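Local coordinates for protein phosphonate monoester hydrolase (Ruegeria pomeroyi, PDB 4UPK) that belongs to the sulfatase family of the alkaline phosphatase clan, a hydrolase built round a mixed beta sheet flanked by helices, at residues Glu58-Arg63 against Glu319-Ile324; Ala64-Ala69 against Pro371-Ala376; Phe216-Phe221 against Leu237-Pro242; Leu246-Pro251 against Arg310-Gly315. All blocks are in the same frame, centred on the assembly; numbering follows the deposited sequence.

Contact 1: residues Glu58-Arg63 against Glu319-Ile324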
loop_
_atom_site.group_PDB
_atom_site.type_symbol
_atom_site.label_atom_id
_atom_site.label_comp_id
_atom_site.label_asym_id
_atom_site.label_seq_id
_atom_site.Cartn_x
_atom_site.Cartn_y
_atom_site.Cartn_z
ATOM N N GLU A 58 35.294 8.979 -35.595
ATOM C CA GLU A 58 34.689 10.280 -35.822
ATOM C C GLU A 58 33.469 10.423 -34.962
ATOM O O GLU A 58 32.505 9.690 -35.151
ATOM C CB GLU A 58 34.315 10.492 -37.308
ATOM C CG GLU A 58 35.431 10.227 -38.314
ATOM C CD GLU A 58 36.723 10.991 -38.126
ATOM O OE1 GLU A 58 36.662 12.228 -37.955
ATOM O OE2 GLU A 58 37.800 10.356 -38.177
ATOM N N LEU A 59 33.509 11.365 -33.999
ATOM C CA LEU A 59 32.377 11.669 -33.108
ATOM C C LEU A 59 32.144 13.205 -33.111
ATOM O O LEU A 59 32.186 13.832 -32.042
ATOM C CB LEU A 59 32.611 11.117 -31.683
ATOM C CG LEU A 59 32.830 9.597 -31.537
ATOM C CD1 LEU A 59 33.170 9.234 -30.088
ATOM C CD2 LEU A 59 31.596 8.790 -32.001
ATOM N N PRO A 60 31.887 13.832 -34.288
ATOM C CA PRO A 60 31.782 15.296 -34.337
ATOM C C PRO A 60 30.698 15.961 -33.519
ATOM O O PRO A 60 30.948 17.055 -33.017
ATOM C CB PRO A 60 31.613 15.583 -35.834
ATOM C CG PRO A 60 31.043 14.343 -36.386
ATOM C CD PRO A 60 31.781 13.279 -35.654
ATOM N N HIS A 61 29.503 15.353 -33.425
ATOM C CA HIS A 61 28.389 15.957 -32.694
ATOM C C HIS A 61 28.579 15.919 -31.194
ATOM O O HIS A 61 28.325 16.924 -30.528
ATOM C CB HIS A 61 27.037 15.400 -33.160
ATOM C CG HIS A 61 26.733 15.752 -34.572
ATOM N ND1 HIS A 61 26.374 17.031 -34.928
ATOM C CD2 HIS A 61 26.752 14.979 -35.678
ATOM C CE1 HIS A 61 26.161 16.994 -36.236
ATOM N NE2 HIS A 61 26.379 15.774 -36.728
ATOM N N LEU A 62 29.116 14.803 -30.681
ATOM C CA LEU A 62 29.466 14.637 -29.257
ATOM C C LEU A 62 30.653 15.551 -28.885
ATOM O O LEU A 62 30.671 16.135 -27.806
ATOM C CB LEU A 62 29.773 13.160 -28.935
ATOM C CG LEU A 62 28.567 12.201 -28.978
ATOM C CD1 LEU A 62 29.014 10.760 -29.102
ATOM C CD2 LEU A 62 27.665 12.370 -27.762
ATOM N N ARG A 63 31.609 15.703 -29.800
ATOM C CA ARG A 63 32.781 16.568 -29.593
ATOM C C ARG A 63 32.409 18.049 -29.726
ATOM O O ARG A 63 32.995 18.886 -29.035
ATOM C CB ARG A 63 33.930 16.176 -30.535
ATOM C CG ARG A 63 34.663 14.932 -30.063
ATOM C CD ARG A 63 35.618 14.348 -31.090
ATOM N NE ARG A 63 36.022 12.989 -30.715
ATOM C CZ ARG A 63 36.447 12.057 -31.563
ATOM N NH1 ARG A 63 36.543 12.321 -32.862
ATOM N NH2 ARG A 63 36.770 10.852 -31.121
ATOM N N GLU A 319 27.665 6.197 -36.109
ATOM C CA GLU A 319 26.260 6.277 -36.486
ATOM C C GLU A 319 25.395 6.845 -35.337
ATOM O O GLU A 319 24.498 7.635 -35.594
ATOM C CB GLU A 319 25.735 4.933 -36.996
ATOM C CG GLU A 319 24.318 5.035 -37.588
ATOM C CD GLU A 319 23.599 3.706 -37.723
ATOM O OE1 GLU A 319 24.017 2.734 -37.055
ATOM O OE2 GLU A 319 22.635 3.623 -38.516
ATOM N N VAL A 320 25.708 6.514 -34.079
ATOM C CA VAL A 320 25.000 7.089 -32.915
ATOM C C VAL A 320 25.245 8.603 -32.900
ATOM O O VAL A 320 24.302 9.385 -32.731
ATOM C CB VAL A 320 25.422 6.385 -31.588
ATOM C CG1 VAL A 320 25.143 7.244 -30.356
ATOM C CG2 VAL A 320 24.766 5.014 -31.475
ATOM N N ASP A 321 26.514 9.001 -33.113
ATOM C CA ASP A 321 26.925 10.390 -33.205
ATOM C C ASP A 321 26.114 11.182 -34.239
ATOM O O ASP A 321 25.626 12.237 -33.883
ATOM C CB ASP A 321 28.411 10.513 -33.507
ATOM C CG ASP A 321 28.890 11.924 -33.314
ATOM O OD1 ASP A 321 29.234 12.272 -32.175
ATOM O OD2 ASP A 321 28.830 12.711 -34.286
ATOM N N THR A 322 25.987 10.696 -35.501
ATOM C CA THR A 322 25.233 11.367 -36.591
ATOM C C THR A 322 23.783 11.630 -36.181
ATOM O O THR A 322 23.277 12.714 -36.430
ATOM C CB THR A 322 25.286 10.539 -37.900
ATOM O OG1 THR A 322 26.635 10.201 -38.232
ATOM C CG2 THR A 322 24.622 11.243 -39.084
ATOM N N HIS A 323 23.126 10.639 -35.555
ATOM C CA HIS A 323 21.752 10.760 -35.088
ATOM C C HIS A 323 21.574 11.693 -33.887
ATOM O O HIS A 323 20.540 12.340 -33.802
ATOM C CB HIS A 323 21.077 9.387 -34.922
ATOM C CG HIS A 323 20.820 8.738 -36.241
ATOM N ND1 HIS A 323 19.782 9.150 -37.044
ATOM C CD2 HIS A 323 21.540 7.803 -36.902
ATOM C CE1 HIS A 323 19.874 8.432 -38.154
ATOM N NE2 HIS A 323 20.919 7.610 -38.115
ATOM N N ILE A 324 22.589 11.824 -33.009
ATOM C CA ILE A 324 22.574 12.748 -31.855
ATOM C C ILE A 324 22.643 14.203 -32.369
ATOM O O ILE A 324 22.023 15.081 -31.784
ATOM C CB ILE A 324 23.657 12.391 -30.764
ATOM C CG1 ILE A 324 23.205 11.165 -29.959
ATOM C CG2 ILE A 324 23.982 13.592 -29.803
ATOM C CD1 ILE A 324 24.229 10.594 -28.958
#

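Contact 2: residues Ala64-Ala69 against Pro371-Ala376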
loop_
_atom_site.group_PDB
_atom_site.type_symbol
_atom_site.label_atom_id
_atom_site.label_comp_id
_atom_site.label_asym_id
_atom_site.label_seq_id
_atom_site.Cartn_x
_atom_site.Cartn_y
_atom_site.Cartn_z
ATOM N N ALA A 64 31.396 18.370 -30.564
ATOM C CA ALA A 64 30.909 19.744 -30.710
ATOM C C ALA A 64 30.170 20.134 -29.445
ATOM O O ALA A 64 30.383 21.242 -28.947
ATOM C CB ALA A 64 30.000 19.879 -31.933
ATOM N N LEU A 65 29.351 19.203 -28.879
ATOM C CA LEU A 65 28.631 19.440 -27.623
ATOM C C LEU A 65 29.598 19.649 -26.469
ATOM O O LEU A 65 29.395 20.572 -25.687
ATOM C CB LEU A 65 27.624 18.322 -27.313
ATOM C CG LEU A 65 26.794 18.488 -26.024
ATOM C CD1 LEU A 65 25.711 19.593 -26.180
ATOM C CD2 LEU A 65 26.192 17.167 -25.589
ATOM N N ALA A 66 30.670 18.827 -26.379
ATOM C CA ALA A 66 31.712 18.946 -25.346
ATOM C C ALA A 66 32.391 20.334 -25.421
ATOM O O ALA A 66 32.660 20.946 -24.384
ATOM C CB ALA A 66 32.750 17.842 -25.519
ATOM N N GLN A 67 32.621 20.832 -26.656
ATOM C CA GLN A 67 33.212 22.145 -26.930
ATOM C C GLN A 67 32.311 23.304 -26.451
ATOM O O GLN A 67 32.818 24.370 -26.100
ATOM C CB GLN A 67 33.530 22.277 -28.432
ATOM C CG GLN A 67 34.969 22.681 -28.739
ATOM C CD GLN A 67 35.976 21.706 -28.183
ATOM O OE1 GLN A 67 36.119 20.586 -28.679
ATOM N NE2 GLN A 67 36.674 22.106 -27.121
ATOM N N ASP A 68 30.988 23.075 -26.412
ATOM C CA ASP A 68 30.006 24.055 -25.975
ATOM C C ASP A 68 29.459 23.735 -24.565
ATOM O O ASP A 68 28.446 24.303 -24.146
ATOM C CB ASP A 68 28.874 24.129 -27.025
ATOM C CG ASP A 68 27.959 25.325 -26.892
ATOM O OD1 ASP A 68 28.471 26.447 -26.671
ATOM O OD2 ASP A 68 26.726 25.140 -27.000
ATOM N N ALA A 69 30.137 22.844 -23.823
ATOM C CA ALA A 69 29.669 22.398 -22.503
ATOM C C ALA A 69 30.772 21.969 -21.549
ATOM O O ALA A 69 31.936 22.312 -21.749
ATOM C CB ALA A 69 28.663 21.259 -22.679
ATOM N N PRO A 371 32.074 8.335 -20.776
ATOM C CA PRO A 371 32.043 9.767 -21.076
ATOM C C PRO A 371 30.858 10.447 -20.383
ATOM O O PRO A 371 29.847 9.804 -20.104
ATOM C CB PRO A 371 31.915 9.809 -22.601
ATOM C CG PRO A 371 31.198 8.532 -22.958
ATOM C CD PRO A 371 31.652 7.520 -21.940
ATOM N N LEU A 372 31.006 11.747 -20.074
ATOM C CA LEU A 372 29.988 12.563 -19.447
ATOM C C LEU A 372 30.095 14.013 -19.910
ATOM O O LEU A 372 31.124 14.660 -19.709
ATOM C CB LEU A 372 29.965 12.461 -17.890
ATOM C CG LEU A 372 28.934 13.364 -17.169
ATOM C CD1 LEU A 372 27.499 13.020 -17.543
ATOM C CD2 LEU A 372 29.085 13.289 -15.692
ATOM N N ILE A 373 29.021 14.503 -20.553
ATOM C CA ILE A 373 28.927 15.870 -21.043
ATOM C C ILE A 373 27.661 16.431 -20.457
ATOM O O ILE A 373 26.591 15.818 -20.567
ATOM C CB ILE A 373 28.949 16.027 -22.608
ATOM C CG1 ILE A 373 30.123 15.246 -23.283
ATOM C CG2 ILE A 373 28.973 17.520 -23.010
ATOM C CD1 ILE A 373 29.918 14.913 -24.793
ATOM N N ILE A 374 27.778 17.599 -19.815
ATOM C CA ILE A 374 26.627 18.271 -19.259
ATOM C C ILE A 374 26.586 19.701 -19.763
ATOM O O ILE A 374 27.536 20.461 -19.568
ATOM C CB ILE A 374 26.512 18.165 -17.703
ATOM C CG1 ILE A 374 26.432 16.673 -17.236
ATOM C CG2 ILE A 374 25.314 19.004 -17.183
ATOM C CD1 ILE A 374 26.398 16.438 -15.678
ATOM N N ARG A 375 25.478 20.061 -20.420
ATOM C CA ARG A 375 25.251 21.425 -20.849
ATOM C C ARG A 375 24.057 21.960 -20.094
ATOM O O ARG A 375 22.994 21.340 -20.063
ATOM C CB ARG A 375 25.014 21.555 -22.362
ATOM C CG ARG A 375 25.329 22.976 -22.811
ATOM C CD ARG A 375 24.888 23.283 -24.210
ATOM N NE ARG A 375 25.124 24.692 -24.542
ATOM C CZ ARG A 375 24.316 25.700 -24.218
ATOM N NH1 ARG A 375 23.207 25.476 -23.523
ATOM N NH2 ARG A 375 24.626 26.941 -24.565
ATOM N N ALA A 376 24.239 23.117 -19.486
ATOM C CA ALA A 376 23.190 23.794 -18.755
ATOM C C ALA A 376 23.267 25.265 -19.113
ATOM O O ALA A 376 24.382 25.773 -19.271
ATOM C CB ALA A 376 23.400 23.608 -17.255
HETATM O O HOH W 1 27.587 28.207 -24.770
#

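Contact 3: residues Phe216-Phe221 against Leu237-Pro242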
loop_
_atom_site.group_PDB
_atom_site.type_symbol
_atom_site.label_atom_id
_atom_site.label_comp_id
_atom_site.label_asym_id
_atom_site.label_seq_id
_atom_site.Cartn_x
_atom_site.Cartn_y
_atom_site.Cartn_z
ATOM N N PHE A 216 15.919 4.596 -36.373
ATOM C CA PHE A 216 14.522 4.400 -35.995
ATOM C C PHE A 216 14.179 5.055 -34.658
ATOM O O PHE A 216 13.147 5.737 -34.585
ATOM C CB PHE A 216 14.137 2.905 -36.041
ATOM C CG PHE A 216 12.733 2.628 -35.583
ATOM C CD1 PHE A 216 11.661 2.767 -36.458
ATOM C CD2 PHE A 216 12.469 2.314 -34.249
ATOM C CE1 PHE A 216 10.345 2.577 -36.015
ATOM C CE2 PHE A 216 11.156 2.132 -33.806
ATOM C CZ PHE A 216 10.102 2.245 -34.694
ATOM N N LEU A 217 15.021 4.862 -33.614
ATOM C CA LEU A 217 14.768 5.456 -32.283
ATOM C C LEU A 217 14.804 6.982 -32.327
ATOM O O LEU A 217 13.927 7.625 -31.763
ATOM C CB LEU A 217 15.729 4.902 -31.206
ATOM C CG LEU A 217 15.434 5.263 -29.748
ATOM C CD1 LEU A 217 14.032 4.806 -29.290
ATOM C CD2 LEU A 217 16.461 4.695 -28.859
ATOM N N THR A 218 15.776 7.543 -33.060
ATOM C CA THR A 218 15.946 8.978 -33.305
ATOM C C THR A 218 14.715 9.517 -34.040
ATOM O O THR A 218 14.214 10.593 -33.688
ATOM C CB THR A 218 17.236 9.251 -34.101
ATOM O OG1 THR A 218 18.299 8.510 -33.499
ATOM C CG2 THR A 218 17.585 10.739 -34.146
ATOM N N ASP A 219 14.231 8.767 -35.052
ATOM C CA ASP A 219 13.024 9.122 -35.795
ATOM C C ASP A 219 11.796 9.162 -34.877
ATOM O O ASP A 219 11.011 10.090 -34.989
ATOM C CB ASP A 219 12.798 8.164 -36.978
ATOM C CG ASP A 219 13.771 8.303 -38.140
ATOM O OD1 ASP A 219 14.519 9.310 -38.183
ATOM O OD2 ASP A 219 13.816 7.397 -38.969
ATOM N N GLN A 220 11.672 8.213 -33.940
ATOM C CA GLN A 220 10.576 8.152 -32.959
ATOM C C GLN A 220 10.598 9.338 -31.989
ATOM O O GLN A 220 9.543 9.904 -31.697
ATOM C CB GLN A 220 10.529 6.799 -32.230
ATOM C CG GLN A 220 10.189 5.588 -33.128
ATOM C CD GLN A 220 9.227 5.873 -34.252
ATOM O OE1 GLN A 220 9.615 6.007 -35.421
ATOM N NE2 GLN A 220 7.956 5.993 -33.929
ATOM N N PHE A 221 11.801 9.744 -31.544
ATOM C CA PHE A 221 12.029 10.947 -30.726
ATOM C C PHE A 221 11.557 12.193 -31.495
ATOM O O PHE A 221 10.777 12.988 -30.971
ATOM C CB PHE A 221 13.533 11.076 -30.382
ATOM C CG PHE A 221 13.909 12.310 -29.605
ATOM C CD1 PHE A 221 13.881 12.309 -28.209
ATOM C CD2 PHE A 221 14.294 13.477 -30.263
ATOM C CE1 PHE A 221 14.241 13.460 -27.485
ATOM C CE2 PHE A 221 14.631 14.633 -29.541
ATOM C CZ PHE A 221 14.609 14.614 -28.161
ATOM N N LEU A 237 16.325 9.339 -23.643
ATOM C CA LEU A 237 16.618 8.657 -24.905
ATOM C C LEU A 237 17.861 7.756 -24.729
ATOM O O LEU A 237 18.919 8.215 -24.289
ATOM C CB LEU A 237 16.749 9.717 -26.024
ATOM C CG LEU A 237 17.230 9.337 -27.437
ATOM C CD1 LEU A 237 16.140 8.655 -28.250
ATOM C CD2 LEU A 237 17.677 10.584 -28.182
ATOM N N THR A 238 17.675 6.446 -25.008
ATOM C CA THR A 238 18.633 5.372 -24.765
ATOM C C THR A 238 19.001 4.554 -26.008
ATOM O O THR A 238 18.228 3.707 -26.473
ATOM C CB THR A 238 18.098 4.459 -23.640
ATOM O OG1 THR A 238 16.868 3.893 -24.084
ATOM C CG2 THR A 238 17.884 5.197 -22.304
ATOM N N TYR A 239 20.211 4.788 -26.508
ATOM C CA TYR A 239 20.766 4.086 -27.655
ATOM C C TYR A 239 21.531 2.873 -27.176
ATOM O O TYR A 239 22.448 3.007 -26.370
ATOM C CB TYR A 239 21.728 4.995 -28.440
ATOM C CG TYR A 239 21.072 6.195 -29.081
ATOM C CD1 TYR A 239 20.363 6.069 -30.270
ATOM C CD2 TYR A 239 21.209 7.471 -28.528
ATOM C CE1 TYR A 239 19.787 7.176 -30.891
ATOM C CE2 TYR A 239 20.647 8.590 -29.146
ATOM C CZ TYR A 239 19.939 8.435 -30.335
ATOM O OH TYR A 239 19.394 9.507 -30.992
ATOM N N ILE A 240 21.158 1.700 -27.680
ATOM C CA ILE A 240 21.806 0.438 -27.384
ATOM C C ILE A 240 23.184 0.374 -28.015
ATOM O O ILE A 240 24.128 -0.044 -27.364
ATOM C CB ILE A 240 20.896 -0.789 -27.746
ATOM C CG1 ILE A 240 21.480 -2.126 -27.200
ATOM C CG2 ILE A 240 20.553 -0.871 -29.238
ATOM C CD1 ILE A 240 21.572 -2.169 -25.621
ATOM N N ARG A 241 23.290 0.816 -29.293
ATOM C CA ARG A 241 24.510 0.859 -30.077
ATOM C C ARG A 241 25.506 1.877 -29.531
ATOM O O ARG A 241 25.073 2.950 -29.102
ATOM C CB ARG A 241 24.203 1.165 -31.558
ATOM C CG ARG A 241 23.286 0.158 -32.246
ATOM C CD ARG A 241 23.730 -1.274 -32.092
ATOM N NE ARG A 241 22.915 -2.168 -32.907
ATOM C CZ ARG A 241 23.250 -3.416 -33.225
ATOM N NH1 ARG A 241 24.415 -3.922 -32.833
ATOM N NH2 ARG A 241 22.436 -4.156 -33.960
ATOM N N PRO A 242 26.842 1.588 -29.538
ATOM C CA PRO A 242 27.521 0.334 -29.959
ATOM C C PRO A 242 27.358 -0.773 -28.919
ATOM O O PRO A 242 27.579 -0.539 -27.732
ATOM C CB PRO A 242 28.977 0.787 -30.135
ATOM C CG PRO A 242 29.149 1.871 -29.074
ATOM C CD PRO A 242 27.818 2.584 -29.015
#

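Contact 4: residues Leu246-Pro251 against Arg310-Gly315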
loop_
_atom_site.group_PDB
_atom_site.type_symbol
_atom_site.label_atom_id
_atom_site.label_comp_id
_atom_site.label_asym_id
_atom_site.label_seq_id
_atom_site.Cartn_x
_atom_site.Cartn_y
_atom_site.Cartn_z
ATOM N N LEU A 246 27.360 -7.359 -32.769
ATOM C CA LEU A 246 28.064 -6.377 -33.579
ATOM C C LEU A 246 27.815 -6.523 -35.075
ATOM O O LEU A 246 28.272 -7.471 -35.713
ATOM C CB LEU A 246 29.574 -6.330 -33.260
ATOM C CG LEU A 246 29.976 -5.852 -31.854
ATOM C CD1 LEU A 246 31.479 -5.978 -31.664
ATOM C CD2 LEU A 246 29.537 -4.395 -31.611
ATOM N N VAL A 247 27.039 -5.578 -35.610
ATOM C CA VAL A 247 26.681 -5.444 -37.009
ATOM C C VAL A 247 26.369 -3.975 -37.242
ATOM O O VAL A 247 25.718 -3.357 -36.405
ATOM C CB VAL A 247 25.560 -6.437 -37.486
ATOM C CG1 VAL A 247 24.187 -6.157 -36.849
ATOM C CG2 VAL A 247 25.481 -6.496 -39.006
ATOM N N ALA A 248 26.866 -3.409 -38.357
ATOM C CA ALA A 248 26.632 -2.009 -38.703
ATOM C C ALA A 248 26.064 -1.890 -40.105
ATOM O O ALA A 248 26.496 -2.633 -40.994
ATOM C CB ALA A 248 27.918 -1.195 -38.565
ATOM N N PRO A 249 25.054 -1.002 -40.336
ATOM C CA PRO A 249 24.536 -0.851 -41.703
ATOM C C PRO A 249 25.539 -0.102 -42.605
ATOM O O PRO A 249 26.387 0.642 -42.090
ATOM C CB PRO A 249 23.242 -0.073 -41.484
ATOM C CG PRO A 249 23.531 0.789 -40.310
ATOM C CD PRO A 249 24.411 -0.039 -39.410
ATOM N N ALA A 250 25.483 -0.340 -43.935
ATOM C CA ALA A 250 26.361 0.325 -44.918
ATOM C C ALA A 250 26.178 1.869 -44.811
ATOM O O ALA A 250 25.032 2.312 -44.696
ATOM C CB ALA A 250 26.031 -0.150 -46.330
ATOM N N PRO A 251 27.248 2.700 -44.742
ATOM C CA PRO A 251 28.678 2.392 -44.936
ATOM C C PRO A 251 29.508 2.160 -43.673
ATOM O O PRO A 251 30.731 1.969 -43.772
ATOM C CB PRO A 251 29.167 3.648 -45.658
ATOM C CG PRO A 251 28.395 4.753 -44.990
ATOM C CD PRO A 251 27.032 4.163 -44.676
ATOM N N ARG A 310 36.258 -4.526 -33.398
ATOM C CA ARG A 310 36.679 -3.209 -32.931
ATOM C C ARG A 310 36.306 -2.117 -33.948
ATOM O O ARG A 310 35.747 -1.097 -33.544
ATOM C CB ARG A 310 38.182 -3.223 -32.595
ATOM C CG ARG A 310 38.461 -3.851 -31.242
ATOM C CD ARG A 310 39.914 -4.220 -30.975
ATOM N NE ARG A 310 40.825 -3.069 -30.887
ATOM C CZ ARG A 310 41.055 -2.359 -29.784
ATOM N NH1 ARG A 310 40.442 -2.668 -28.647
ATOM N NH2 ARG A 310 41.907 -1.334 -29.808
ATOM N N ALA A 311 36.524 -2.374 -35.268
ATOM C CA ALA A 311 36.150 -1.462 -36.356
ATOM C C ALA A 311 34.609 -1.327 -36.490
ATOM O O ALA A 311 34.126 -0.223 -36.755
ATOM C CB ALA A 311 36.754 -1.929 -37.678
ATOM N N VAL A 312 33.856 -2.440 -36.320
ATOM C CA VAL A 312 32.385 -2.469 -36.382
ATOM C C VAL A 312 31.793 -1.647 -35.234
ATOM O O VAL A 312 30.907 -0.830 -35.471
ATOM C CB VAL A 312 31.821 -3.925 -36.466
ATOM C CG1 VAL A 312 30.294 -3.947 -36.281
ATOM C CG2 VAL A 312 32.222 -4.588 -37.792
ATOM N N TYR A 313 32.322 -1.840 -34.007
ATOM C CA TYR A 313 31.955 -1.127 -32.779
ATOM C C TYR A 313 32.129 0.393 -32.952
ATOM O O TYR A 313 31.210 1.150 -32.619
ATOM C CB TYR A 313 32.819 -1.638 -31.607
ATOM C CG TYR A 313 32.688 -0.845 -30.323
ATOM C CD1 TYR A 313 33.514 0.250 -30.067
ATOM C CD2 TYR A 313 31.788 -1.222 -29.336
ATOM C CE1 TYR A 313 33.416 0.974 -28.877
ATOM C CE2 TYR A 313 31.684 -0.508 -28.139
ATOM C CZ TYR A 313 32.503 0.586 -27.914
ATOM O OH TYR A 313 32.416 1.295 -26.731
ATOM N N LEU A 314 33.303 0.831 -33.467
ATOM C CA LEU A 314 33.593 2.237 -33.724
ATOM C C LEU A 314 32.669 2.833 -34.794
ATOM O O LEU A 314 32.273 3.986 -34.668
ATOM C CB LEU A 314 35.079 2.458 -34.088
ATOM C CG LEU A 314 36.139 2.099 -33.040
ATOM C CD1 LEU A 314 37.529 2.181 -33.641
ATOM C CD2 LEU A 314 36.036 3.001 -31.802
ATOM N N GLY A 315 32.289 2.030 -35.788
ATOM C CA GLY A 315 31.365 2.435 -36.853
ATOM C C GLY A 315 29.955 2.695 -36.347
ATOM O O GLY A 315 29.327 3.664 -36.759
#

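Contact 1: residues Glu58-Arg63 against Glu319-Ile324
Asp321, on helix 303-333, presents its carboxylate to the first turn of helix 60-67 and accepts one backbone hydrogen bond on each oxygen. His61 N lies 2.9 Å from Asp321 OD2, and its N-H points nearly straight (164°) at the syn lone pair. Leu62 N is likewise 2.9 Å from Asp321 OD1, meeting that oxygen on the syn side but 19° out of the carboxylate plane. Gripped at both oxygens, the group has its rotation fixed. Asp321 CG stands anti to the backbone N (chi1 -168°), which puts the carboxylate carbon on the side of helix 60-67. The motif is a helix N-terminus whose first amides are served by an acidic side chain from elsewhere in the chain. Leu59 holds the N-cap position but has no side-chain acceptor, and Pro60 suits the next place because it brings no N-H to satisfy. The amides of His61 and Leu62 have no earlier helical turn behind them, so a carboxylate fits well; the helix end would be expected to favour its negative charge. Carbon atoms wall in the acid: Pro60 CD is 3.3 Å from Asp321 OD2, and Leu62 CG is 3.3 Å from Asp321 OD1. The His61 ring offers its edge, with CD2 3.4 Å from Asp321 OD2. Farther along, Leu62 CD2 touches Ile324 CD1 at 4.0 Å, the two side chains crossing at about a right angle. Nearby, Glu58 O is hydrogen-bonded to Thr318 OG1, while the Arg63 guanidinium binds the carbonyls of Cys48, Leu49 and Val57.

Contact 2: residues Ala64-Ala69 against Pro371-Ala376
Ile373 and Arg375 extend from the same face of strand 372-375 toward the last turn of helix 60-67, one making an apolar contact and the other a charged one. The branched Ile373 suits a place between three helix-side residues. Its CG2 lies 3.8 Å from Leu65 CD2 and 3.8 Å from Ala69 CB, while Ile373 CD1 reaches Ala66 CB at 4.1 Å. Leu65 CG, anti to the backbone N, is itself beside Ile373 CG2, and the two side chains cross obliquely. The small Ala66 and Ala69 let the backbone come close to the strand, and Ala69 CB sits 3.4 Å from Ile374 O. Arg375 runs extended from CG to NE, with its CB and CG against the Ala69 methyl, which brings NE beside Asp68, just past the helix end. There Arg375 NE gives Asp68 OD2 a bent hydrogen bond (3.0 Å, 143° at the hydrogen) within a salt bridge. The approach is from above the carboxylate, 61° out of its plane, and the two flat groups are turned 38° from each other. A water spans the other ends, donating to Asp68 OD1 and accepting from Arg375 NH2. Asp68 OD2 also binds Tyr337 OH. The helix thus meets the central sheet through apolar contacts, and the residue just after it through opposite charges, where OD2, with two partners, would be expected to favour the ionised carboxylate.

Contact 3: residues Phe216-Phe221 against Leu237-Pro242
Helix 216-221 and strand 237-239 run nearly antiparallel, at 170° between their N-to-C directions, with their axes 9.5 Å apart. Leu217 and Phe221, one helical turn apart, both face the strand. Leu217 CG lies anti to the backbone N (chi1 -171°), and the side chain slides past that of Leu237 in the opposite direction, CG coming 3.8 Å from Leu237 CD1. Its CD2 presses closely on the backbone, 3.1 Å from Thr238 O. The fork of Leu237 bridges the two helix residues: CD1 also meets Phe221 CB at 4.1 Å, and CD2 lies over one face of the Phe221 ring, 4.2 Å from Phe221 CD1. The flat face of Phe221 gives the Leu237 methyl a broad apolar surface to lie on, and Phe128 adds an edge-to-face ring contact. Beside these apolar groups, toward helix 303-333, is one polar pair. Tyr239 OH donates a hydrogen bond to Thr218 OG1, 2.9 Å away, and the threonine oxygen lies at the tyrosine ring's edge, in its plane. Thr218 OG1 is also hydrogen-bonded to Thr214 O, one turn back on its own helix. A threonine suits this position because its hydroxyl can serve both the helix carbonyl and the tyrosine, while its carbons stay compatible with the buried setting. Strand 234-239 lies between parallel strands 125-127 and 35-41. A helix packed antiparallel on the strand that follows it is typical of the beta-alpha-beta crossovers of layered alpha/beta folds; here helix 213-224 belongs to the long connection from the parallel strand 158-162 to strand 234-239.

Contact 4: residues Leu246-Pro251 against Arg310-Gly315
The long loop between strand 234-239 and helix 270-275 lies over helix 303-333 where Leu246 and Ala248 meet Val312, in an apolar contact without hydrogen bonds between the two segments. Val312 is the centre of it. Its CG1 is anti to the backbone N (chi1 170°) and rests against the peptide linking Leu246 and Val247, 3.8 Å from Leu246 C and 3.7 Å from Val247 N. The same methyl touches Leu246 CB at 3.9 Å and Ala248 CB at 4.3 Å. A beta-branched residue suits the place, since its methyl starts close to the helix backbone and can lie flush against an extended chain. Leu246 also reaches round the helix to the next residue, its CD2 4.3 Å from Tyr313 CB. The small Ala248, facing a helix surface where Gly315 carries no side chain, is compatible with the loop's close approach, Ala248 CA lying 6.2 Å from Val312 CA. Val247 points away and packs on Tyr207. Leu246 and Ala248 make backbone hydrogen bonds elsewhere, with Phe292 and Ala205. On the helix, the phenol of Tyr313 leads away from the contact and binds Gln43 O and Arg45 N, just beyond strand 35-41. Leu309 and Leu316 extend the apolar surface beneath Leu246, whereas Tyr313 and Leu314 touch Cys48 of helix 46-49, so that helix 303-333 lies packed between the loop and that short helix.

In the fold
Helix 303-333 links most of the set: contact 4 uses its earlier turns and contact 1 a later part, their centres about 14 Å apart, and His323 and Ile324 of contact 1 also touch Thr218 and Tyr239 of contact 3. Helix 60-67 joins contacts 1 and 2, with centres about 12 Å apart, its start held by one and its end by the other. Contacts 2 and 3 reach the same mixed sheet without touching, their centres about 19 Å apart. Contacts 3 and 4 follow in series along the chain, both falling between the segments of contact 1, whose segments interleave with those of contact 2. Distant sequence is thus gathered round one alpha/beta core of the sulfatase family.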